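Local coordinates for computational Design of Enzyme (Synthetic construct, PDB 3TP4), which is of unknown function but was computationally designed, probably to carry an activated serine-containing catalytic triad on a glycosyl hydrolase family 26 TIM-barrel scaffold, at residues A262-R265 with M266-E269. Numbering follows the deposited sequence.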
ATOM      1  N   ALA A 262     -16.672  -3.139 -13.143  1.00 27.20           N
ATOM      2  CA  ALA A 262     -15.634  -3.353 -14.161  1.00 27.07           C
ATOM      3  C   ALA A 262     -14.217  -3.287 -13.569  1.00 23.90           C
ATOM      4  O   ALA A 262     -13.368  -4.132 -13.867  1.00 25.48           O
ATOM      5  CB  ALA A 262     -15.785  -2.348 -15.304  1.00 27.66           C
ATOM      6  N   ASP A 263     -13.961  -2.282 -12.736  1.00 25.05           N
ATOM      7  CA  ASP A 263     -12.664  -2.161 -12.074  1.00 23.64           C
ATOM      8  C   ASP A 263     -12.408  -3.291 -11.078  1.00 24.70           C
ATOM      9  O   ASP A 263     -11.295  -3.800 -10.986  1.00 24.23           O
ATOM     10  CB  ASP A 263     -12.537  -0.821 -11.343  1.00 19.39           C
ATOM     11  CG  ASP A 263     -12.247   0.342 -12.289  1.00 28.06           C
ATOM     12  OD1 ASP A 263     -11.987   0.094 -13.483  1.00 28.94           O
ATOM     13  OD2 ASP A 263     -12.267   1.500 -11.822  1.00 27.40           O
ATOM     14  N   LEU A 264     -13.428  -3.667 -10.311  1.00 23.74           N
ATOM     15  CA  LEU A 264     -13.245  -4.754  -9.353  1.00 22.23           C
ATOM     16  C   LEU A 264     -12.974  -6.076 -10.067  1.00 24.90           C
ATOM     17  O   LEU A 264     -12.165  -6.887  -9.604  1.00 24.07           O
ATOM     18  CB  LEU A 264     -14.432  -4.847  -8.368  1.00 21.45           C
ATOM     19  CG  LEU A 264     -14.509  -3.733  -7.309  1.00 25.24           C
ATOM     20  CD1 LEU A 264     -15.802  -3.795  -6.499  1.00 26.46           C
ATOM     21  CD2 LEU A 264     -13.305  -3.768  -6.358  1.00 27.84           C
ATOM     22  N   ARG A 265     -13.632  -6.293 -11.203  1.00 25.59           N
ATOM     23  CA  ARG A 265     -13.353  -7.480 -12.001  1.00 25.51           C
ATOM     24  C   ARG A 265     -11.917  -7.439 -12.460  1.00 25.49           C
ATOM     25  O   ARG A 265     -11.193  -8.429 -12.384  1.00 25.53           O
ATOM     26  CB  ARG A 265     -14.248  -7.554 -13.240  1.00 26.74           C
ATOM     27  CG  ARG A 265     -15.687  -7.974 -12.973  1.00 30.38           C
ATOM     28  CD  ARG A 265     -16.471  -8.042 -14.286  1.00 34.32           C
ATOM     29  NE  ARG A 265     -15.891  -9.005 -15.214  1.00 34.24           N
ATOM     30  CZ  ARG A 265     -16.311 -10.262 -15.339  1.00 39.93           C
ATOM     31  NH1 ARG A 265     -17.309 -10.702 -14.590  1.00 36.70           N
ATOM     32  NH2 ARG A 265     -15.740 -11.080 -16.218  1.00 42.02           N
HETATM   33  N   MSE A 266     -11.517  -6.281 -12.972  1.00 27.54           N
HETATM   34  CA  MSE A 266     -10.176  -6.123 -13.508  1.00 24.26           C
HETATM   35  C   MSE A 266      -9.095  -6.437 -12.485  1.00 22.43           C
HETATM   36  O   MSE A 266      -8.166  -7.197 -12.771  1.00 26.68           O
HETATM   37  CB  MSE A 266      -9.985  -4.697 -14.016  1.00 22.89           C
HETATM   38  CG  MSE A 266      -8.583  -4.421 -14.482  1.00 27.24           C
HETATM   39 SE   MSE A 266      -8.390  -2.519 -14.848  1.00 54.17          SE
HETATM   40  CE  MSE A 266      -8.561  -1.781 -13.027  1.00 30.03           C
ATOM     41  N   ILE A 267      -9.181  -5.844 -11.297  1.00 22.52           N
ATOM     42  CA  ILE A 267      -8.128  -6.100 -10.323  1.00 24.28           C
ATOM     43  C   ILE A 267      -8.078  -7.567  -9.876  1.00 20.45           C
ATOM     44  O   ILE A 267      -7.000  -8.096  -9.634  1.00 25.46           O
ATOM     45  CB  ILE A 267      -8.152  -5.132  -9.113  1.00 23.69           C
ATOM     46  CG1 ILE A 267      -9.339  -5.401  -8.189  1.00 20.93           C
ATOM     47  CG2 ILE A 267      -8.128  -3.665  -9.587  1.00 20.51           C
ATOM     48  CD1 ILE A 267      -9.238  -4.602  -6.882  1.00 21.42           C
ATOM     49  N   ALA A 268      -9.243  -8.204  -9.751  1.00 22.19           N
ATOM     50  CA  ALA A 268      -9.313  -9.616  -9.393  1.00 27.84           C
ATOM     51  C   ALA A 268      -8.652 -10.462 -10.482  1.00 23.72           C
ATOM     52  O   ALA A 268      -7.962 -11.435 -10.191  1.00 27.57           O
ATOM     53  CB  ALA A 268     -10.765 -10.050  -9.206  1.00 22.53           C
ATOM     54  N   GLU A 269      -8.883 -10.081 -11.739  1.00 24.84           N
ATOM     55  CA  GLU A 269      -8.330 -10.815 -12.872  1.00 30.48           C
ATOM     56  C   GLU A 269      -6.817 -10.684 -12.893  1.00 32.70           C
ATOM     57  O   GLU A 269      -6.102 -11.667 -13.099  1.00 27.99           O
ATOM     58  CB  GLU A 269      -8.912 -10.293 -14.183  1.00 26.97           C
ATOM     59  CG  GLU A 269     -10.323 -10.780 -14.475  1.00 29.07           C
ATOM     60  CD  GLU A 269     -10.943 -10.085 -15.680  1.00 41.20           C
ATOM     61  OE1 GLU A 269     -10.258  -9.261 -16.327  1.00 42.19           O
ATOM     62  OE2 GLU A 269     -12.122 -10.359 -15.974  1.00 40.99           O
TER
HETATM   63  O   HOH W   1     -13.683  -8.128 -16.725  1.00 35.90           O
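R265 and E269 make an i to i+4 pair on one turn of helix 254-274, the helix that follows strand 242-249 on the outside of the barrel. The ion pair is long, R265 NH2 standing 3.7 Å from E269 OE2, and the two flat groups are almost perpendicular, their planes 89° apart. A water closes the gap: it accepts from R265 NE at 2.8 Å, lying at the guanidinium edge and in its plane, and donates to E269 OE2. The arginine chain bends about CG-CD (chi3 60°), bringing NE and NH2 round to the side of E269, while NH1 is taken by D310 in a salt bridge. Replacing E269 by an alanine removes the carboxylate, and the water would probably lose its acceptor and R265 NH2 its i+4 charge. Underneath, E269 N donates to R265 O at 2.9 Å, and I267 N donates to D263 O. On the buried side L264 and I267 lie side by side, CD2 to CD1 4.2 Å, against L245 of strand 242-249. The methyl CE of selenomethionine M266 rests 3.9 Å from D263 OD1, a carboxylate oxygen already hydrogen-bonded to the backbone N of G225. A partly exposed flank with R265 and E269 and a buried flank of L264 and I267 against the sheet are consistent with the helix of a beta-alpha-beta unit of a TIM barrel.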